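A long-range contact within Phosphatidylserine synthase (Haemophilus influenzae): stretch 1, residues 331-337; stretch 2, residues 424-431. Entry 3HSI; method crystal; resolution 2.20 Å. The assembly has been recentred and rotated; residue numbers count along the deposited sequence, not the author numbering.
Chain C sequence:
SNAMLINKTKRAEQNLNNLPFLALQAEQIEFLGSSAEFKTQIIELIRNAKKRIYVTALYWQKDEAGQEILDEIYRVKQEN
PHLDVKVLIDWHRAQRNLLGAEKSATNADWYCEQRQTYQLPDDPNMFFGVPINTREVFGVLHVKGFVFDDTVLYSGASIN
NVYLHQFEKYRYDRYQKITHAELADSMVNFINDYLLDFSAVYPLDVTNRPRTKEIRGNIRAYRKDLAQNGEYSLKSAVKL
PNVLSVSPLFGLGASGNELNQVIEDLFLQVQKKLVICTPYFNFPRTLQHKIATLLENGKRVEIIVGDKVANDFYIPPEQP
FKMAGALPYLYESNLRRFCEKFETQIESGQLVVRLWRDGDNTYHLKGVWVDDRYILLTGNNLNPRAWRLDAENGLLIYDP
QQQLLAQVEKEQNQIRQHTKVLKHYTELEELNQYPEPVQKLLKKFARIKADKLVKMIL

Stretch 1 331-337: YESNLRR
Stretch 2 424-431: HYTELEEL

Residues 331-337 form two turns of a longer helix that extends beyond the stretch in both directions, with phi/psi values close to -60/-40. Within it, the amide N of Leu-335 bonds to O of Tyr-331 (3.0 Å), N of Arg-336 to O of Glu-332 (2.7 Å) and N of Arg-337 to O of Ser-333 (3.0 Å). The partner stretch is irregular. His-424 is extended (-162/145), and a single 3-10 turn follows at 425-427, held by bonds from Glu-427 N to His-424 O (2.7 Å) and from Leu-428 N to Tyr-425 O (3.1 Å). From Leu-428 to Glu-430 the chain opens again, with phi between -57 and -87 and psi between 135 and 160, before Leu-431 turns at -52/-38. The closest CA atoms are those of Arg-336 and Tyr-425, 5.5 Å apart. The contact buries 464 Å² in all and falls on Glu-332, Leu-335 and Arg-336 of the helix, whereas Tyr-331 and Asn-334 lie out of reach.

Arg-336 is the polar centre of the contact. Its CA-CB bond points sideways, but an extended t, t, t chain with chi4 at -92° brings the guanidinium close to the second stretch. There Arg-336 NE donates to the carbonyl O of Leu-428 at 2.9 Å with an N-H...O angle of 150°. This acceptor lies at the guanidinium edge, near its plane, where the N-H can address it. Arg-336 NE is also 3.3 Å from Tyr-425 O.

The guanidinium is flanked on opposite faces. Tyr-425, with chi1 p (71°) and chi2 -89°, covers one face, its CD2 3.8 Å from Arg-336 CZ; because Arg-336 CZ lies at the edge of the tyrosine ring, this is not a face-to-face stack. Over the other face sits Glu-430 CB, 4.0 Å from Arg-336 CZ; the glutamate is not modelled beyond CB. Nearby, Arg-336 NH2 approaches Thr-426 CG2 at 3.9 Å. The threonine CA-CB bond points away from the helix, with chi1 p, and Thr-426 OG1 shares a very short 2.4 Å hydrogen bond with His-424 ND1.

Apolar packing centres on Leu-428, whose CA-CB bond points toward the helix (chi1 m, chi2 t). Leu-428 CD1 lies 3.9 Å from CG of Leu-335 (t, p) and 4.0 Å from CB of Arg-336, so it packs against both a leucine and the aliphatic base of the arginine. The other methyl, Leu-428 CD2, comes within 4.0 Å of Glu-332 OE1.

The acidic pair is linked through water. The CA-CB bond of Glu-332 points toward the second stretch (t, t, chi3 -128°), and Glu-332 OE1 accepts a hydrogen bond from a water O at 2.6 Å; the same water O accepts from the backbone N of Glu-429, also at 2.6 Å. Glu-429 (m, t, chi3 -56°) has its CA-CB bond directed away overall, although its CB is 3.9 Å from Glu-332 OE2. The like-charged oxygens Glu-332 OE2 and Glu-429 OE1 stand 4.6 Å apart, and each is hydrogen-bonded elsewhere in the structure.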

ATOM      1  N   TYR C 331      12.643 -12.010 -10.967  1.00 24.75           N
ATOM      2  CA  TYR C 331      13.670 -10.955 -11.063  1.00 25.82           C
ATOM      3  C   TYR C 331      14.595 -11.169 -12.222  1.00 25.05           C
ATOM      4  O   TYR C 331      14.928 -10.218 -12.895  1.00 25.06           O
ATOM      5  CB  TYR C 331      14.491 -10.785  -9.769  1.00 25.95           C
ATOM      6  CG  TYR C 331      13.608 -10.417  -8.601  1.00 28.58           C
ATOM      7  CD1 TYR C 331      12.612  -9.471  -8.750  1.00 30.13           C
ATOM      8  CD2 TYR C 331      13.744 -11.046  -7.359  1.00 29.68           C
ATOM      9  CE1 TYR C 331      11.775  -9.137  -7.694  1.00 33.76           C
ATOM     10  CE2 TYR C 331      12.898 -10.720  -6.293  1.00 32.06           C
ATOM     11  CZ  TYR C 331      11.927  -9.756  -6.473  1.00 33.22           C
ATOM     12  OH  TYR C 331      11.080  -9.402  -5.446  1.00 37.79           O
ATOM     13  N   GLU C 332      15.012 -12.408 -12.449  1.00 25.12           N
ATOM     14  CA  GLU C 332      15.914 -12.680 -13.553  1.00 25.52           C
ATOM     15  C   GLU C 332      15.219 -12.331 -14.863  1.00 25.64           C
ATOM     16  O   GLU C 332      15.815 -11.695 -15.728  1.00 25.79           O
ATOM     17  CB  GLU C 332      16.345 -14.134 -13.568  1.00 25.26           C
ATOM     18  CG  GLU C 332      17.594 -14.394 -14.415  1.00 28.48           C
ATOM     19  CD  GLU C 332      17.907 -15.897 -14.592  1.00 32.43           C
ATOM     20  OE1 GLU C 332      19.059 -16.292 -14.317  1.00 34.20           O
ATOM     21  OE2 GLU C 332      17.011 -16.687 -14.993  1.00 33.40           O
ATOM     22  N   SER C 333      13.963 -12.725 -15.028  1.00 25.51           N
ATOM     23  CA  SER C 333      13.360 -12.473 -16.326  1.00 27.29           C
ATOM     24  C   SER C 333      13.115 -10.978 -16.570  1.00 27.33           C
ATOM     25  O   SER C 333      13.169 -10.523 -17.709  1.00 27.51           O
ATOM     26  CB  SER C 333      12.119 -13.346 -16.586  1.00 26.74           C
ATOM     27  OG  SER C 333      11.251 -13.302 -15.509  1.00 29.02           O
ATOM     28  N   ASN C 334      12.914 -10.219 -15.490  1.00 27.58           N
ATOM     29  CA  ASN C 334      12.873  -8.772 -15.591  1.00 28.08           C
ATOM     30  C   ASN C 334      14.240  -8.170 -16.000  1.00 27.20           C
ATOM     31  O   ASN C 334      14.309  -7.279 -16.857  1.00 27.20           O
ATOM     32  CB  ASN C 334      12.251  -8.140 -14.321  1.00 28.77           C
ATOM     33  CG  ASN C 334      10.691  -8.144 -14.380  1.00 31.02           C
ATOM     34  OD1 ASN C 334      10.108  -7.572 -15.293  1.00 37.75           O
ATOM     35  ND2 ASN C 334      10.038  -8.803 -13.435  1.00 30.51           N
ATOM     36  N   LEU C 335      15.315  -8.682 -15.409  1.00 26.08           N
ATOM     37  CA  LEU C 335      16.673  -8.375 -15.873  1.00 25.11           C
ATOM     38  C   LEU C 335      16.885  -8.754 -17.349  1.00 23.93           C
ATOM     39  O   LEU C 335      17.417  -7.977 -18.143  1.00 23.76           O
ATOM     40  CB  LEU C 335      17.684  -9.109 -15.005  1.00 25.23           C
ATOM     41  CG  LEU C 335      19.126  -8.786 -15.354  1.00 25.37           C
ATOM     42  CD1 LEU C 335      19.405  -7.288 -15.130  1.00 23.66           C
ATOM     43  CD2 LEU C 335      20.025  -9.646 -14.504  1.00 27.87           C
ATOM     44  N   ARG C 336      16.443  -9.941 -17.739  1.00 23.53           N
ATOM     45  CA  ARG C 336      16.615 -10.345 -19.140  1.00 23.00           C
ATOM     46  C   ARG C 336      15.934  -9.362 -20.107  1.00 23.27           C
ATOM     47  O   ARG C 336      16.505  -9.011 -21.144  1.00 23.19           O
ATOM     48  CB  ARG C 336      16.148 -11.786 -19.393  1.00 21.94           C
ATOM     49  CG  ARG C 336      16.753 -12.404 -20.671  1.00 20.69           C
ATOM     50  CD  ARG C 336      16.311 -13.856 -20.796  1.00 21.90           C
ATOM     51  NE  ARG C 336      16.944 -14.565 -21.905  1.00 18.82           N
ATOM     52  CZ  ARG C 336      16.431 -14.643 -23.121  1.00 23.61           C
ATOM     53  NH1 ARG C 336      15.282 -14.038 -23.401  1.00 24.70           N
ATOM     54  NH2 ARG C 336      17.064 -15.321 -24.064  1.00 25.34           N
ATOM     55  N   ARG C 337      14.723  -8.940 -19.763  1.00 23.48           N
ATOM     56  CA  ARG C 337      13.999  -7.943 -20.543  1.00 25.03           C
ATOM     57  C   ARG C 337      14.730  -6.592 -20.631  1.00 24.52           C
ATOM     58  O   ARG C 337      14.714  -5.925 -21.671  1.00 24.29           O
ATOM     59  CB  ARG C 337      12.599  -7.714 -19.958  1.00 25.05           C
ATOM     60  CG  ARG C 337      11.635  -7.169 -20.976  1.00 30.57           C
ATOM     61  CD  ARG C 337      10.180  -7.178 -20.486  1.00 38.69           C
ATOM     62  NE  ARG C 337       9.825  -5.945 -19.776  1.00 44.91           N
ATOM     63  CZ  ARG C 337       9.771  -5.819 -18.444  1.00 48.70           C
ATOM     64  NH1 ARG C 337      10.059  -6.851 -17.651  1.00 48.54           N
ATOM     65  NH2 ARG C 337       9.423  -4.653 -17.901  1.00 49.64           N
ATOM     66  N   HIS C 424      25.473 -10.840 -23.207  1.00 25.80           N
ATOM     67  CA  HIS C 424      24.310 -10.708 -24.104  1.00 26.10           C
ATOM     68  C   HIS C 424      23.116 -11.207 -23.327  1.00 25.85           C
ATOM     69  O   HIS C 424      23.264 -12.141 -22.548  1.00 25.17           O
ATOM     70  CB  HIS C 424      24.517 -11.548 -25.380  1.00 26.60           C
ATOM     71  CG  HIS C 424      23.511 -11.280 -26.458  1.00 27.91           C
ATOM     72  ND1 HIS C 424      22.494 -12.158 -26.761  1.00 28.79           N
ATOM     73  CD2 HIS C 424      23.360 -10.230 -27.302  1.00 30.17           C
ATOM     74  CE1 HIS C 424      21.764 -11.668 -27.749  1.00 29.21           C
ATOM     75  NE2 HIS C 424      22.258 -10.491 -28.087  1.00 31.08           N
ATOM     76  N   TYR C 425      21.934 -10.604 -23.525  1.00 26.26           N
ATOM     77  CA  TYR C 425      20.771 -10.969 -22.712  1.00 26.05           C
ATOM     78  C   TYR C 425      20.475 -12.469 -22.820  1.00 26.04           C
ATOM     79  O   TYR C 425      19.885 -13.058 -21.907  1.00 25.68           O
ATOM     80  CB  TYR C 425      19.534 -10.125 -23.053  1.00 26.76           C
ATOM     81  CG  TYR C 425      18.888 -10.427 -24.391  1.00 26.93           C
ATOM     82  CD1 TYR C 425      19.312  -9.766 -25.551  1.00 26.52           C
ATOM     83  CD2 TYR C 425      17.859 -11.367 -24.500  1.00 27.79           C
ATOM     84  CE1 TYR C 425      18.737 -10.044 -26.794  1.00 27.80           C
ATOM     85  CE2 TYR C 425      17.231 -11.629 -25.758  1.00 27.72           C
ATOM     86  CZ  TYR C 425      17.694 -10.977 -26.887  1.00 29.06           C
ATOM     87  OH  TYR C 425      17.120 -11.232 -28.121  1.00 32.98           O
ATOM     88  N   THR C 426      20.917 -13.081 -23.920  1.00 25.95           N
ATOM     89  CA  THR C 426      20.710 -14.505 -24.142  1.00 26.46           C
ATOM     90  C   THR C 426      21.580 -15.372 -23.259  1.00 27.36           C
ATOM     91  O   THR C 426      21.378 -16.562 -23.226  1.00 27.80           O
ATOM     92  CB  THR C 426      20.960 -14.928 -25.604  1.00 26.94           C
ATOM     93  OG1 THR C 426      22.244 -14.441 -26.023  1.00 25.58           O
ATOM     94  CG2 THR C 426      19.868 -14.396 -26.541  1.00 24.40           C
ATOM     95  N   GLU C 427      22.566 -14.791 -22.585  1.00 28.12           N
ATOM     96  CA  GLU C 427      23.316 -15.521 -21.550  1.00 29.88           C
ATOM     97  C   GLU C 427      22.480 -15.788 -20.296  1.00 30.24           C
ATOM     98  O   GLU C 427      22.821 -16.662 -19.503  1.00 31.60           O
ATOM     99  CB  GLU C 427      24.610 -14.799 -21.175  1.00 29.63           C
ATOM    100  CG  GLU C 427      25.679 -14.936 -22.239  1.00 32.78           C
ATOM    101  CD  GLU C 427      27.010 -14.247 -21.919  1.00 38.50           C
ATOM    102  OE1 GLU C 427      27.811 -14.138 -22.881  1.00 43.57           O
ATOM    103  OE2 GLU C 427      27.288 -13.832 -20.755  1.00 37.61           O
ATOM    104  N   LEU C 428      21.403 -15.032 -20.099  1.00 30.12           N
ATOM    105  CA  LEU C 428      20.466 -15.334 -19.013  1.00 29.96           C
ATOM    106  C   LEU C 428      19.432 -16.332 -19.510  1.00 30.32           C
ATOM    107  O   LEU C 428      18.953 -16.233 -20.633  1.00 29.99           O
ATOM    108  CB  LEU C 428      19.758 -14.066 -18.525  1.00 29.68           C
ATOM    109  CG  LEU C 428      20.581 -13.001 -17.833  1.00 28.30           C
ATOM    110  CD1 LEU C 428      19.811 -11.721 -17.820  1.00 28.57           C
ATOM    111  CD2 LEU C 428      20.943 -13.447 -16.438  1.00 28.08           C
ATOM    112  N   GLU C 429      19.084 -17.283 -18.660  1.00 30.87           N
ATOM    113  CA  GLU C 429      18.089 -18.286 -18.996  1.00 31.80           C
ATOM    114  C   GLU C 429      16.712 -17.734 -19.397  1.00 31.78           C
ATOM    115  O   GLU C 429      16.162 -16.831 -18.762  1.00 31.82           O
ATOM    116  CB  GLU C 429      17.910 -19.231 -17.824  1.00 32.47           C
ATOM    117  CG  GLU C 429      19.022 -20.245 -17.694  1.00 34.94           C
ATOM    118  CD  GLU C 429      18.676 -21.337 -16.697  1.00 38.62           C
ATOM    119  OE1 GLU C 429      18.376 -21.009 -15.532  1.00 38.70           O
ATOM    120  OE2 GLU C 429      18.701 -22.527 -17.086  1.00 42.54           O
ATOM    121  N   GLU C 430      16.170 -18.300 -20.457  1.00 31.15           N
ATOM    122  CA  GLU C 430      14.813 -18.026 -20.877  1.00 31.38           C
ATOM    123  C   GLU C 430      13.844 -18.960 -20.132  1.00 31.63           C
ATOM    124  O   GLU C 430      14.244 -20.017 -19.606  1.00 31.30           O
ATOM    125  CB  GLU C 430      14.694 -18.220 -22.376  1.00 30.99           C
ATOM    126  N   LEU C 431      12.576 -18.554 -20.105  1.00 31.59           N
ATOM    127  CA  LEU C 431      11.516 -19.212 -19.341  1.00 31.39           C
ATOM    128  C   LEU C 431      11.396 -20.724 -19.589  1.00 31.56           C
ATOM    129  O   LEU C 431      11.171 -21.480 -18.647  1.00 31.08           O
ATOM    130  CB  LEU C 431      10.195 -18.465 -19.586  1.00 31.37           C
ATOM    131  CG  LEU C 431       8.827 -18.917 -19.117  1.00 29.99           C
ATOM    132  CD1 LEU C 431       8.511 -18.427 -17.721  1.00 30.12           C
ATOM    133  CD2 LEU C 431       7.821 -18.354 -20.095  1.00 30.20           C
TER
HETATM  134  O   HOH W   1      20.235 -17.493 -16.319  1.00 28.04           O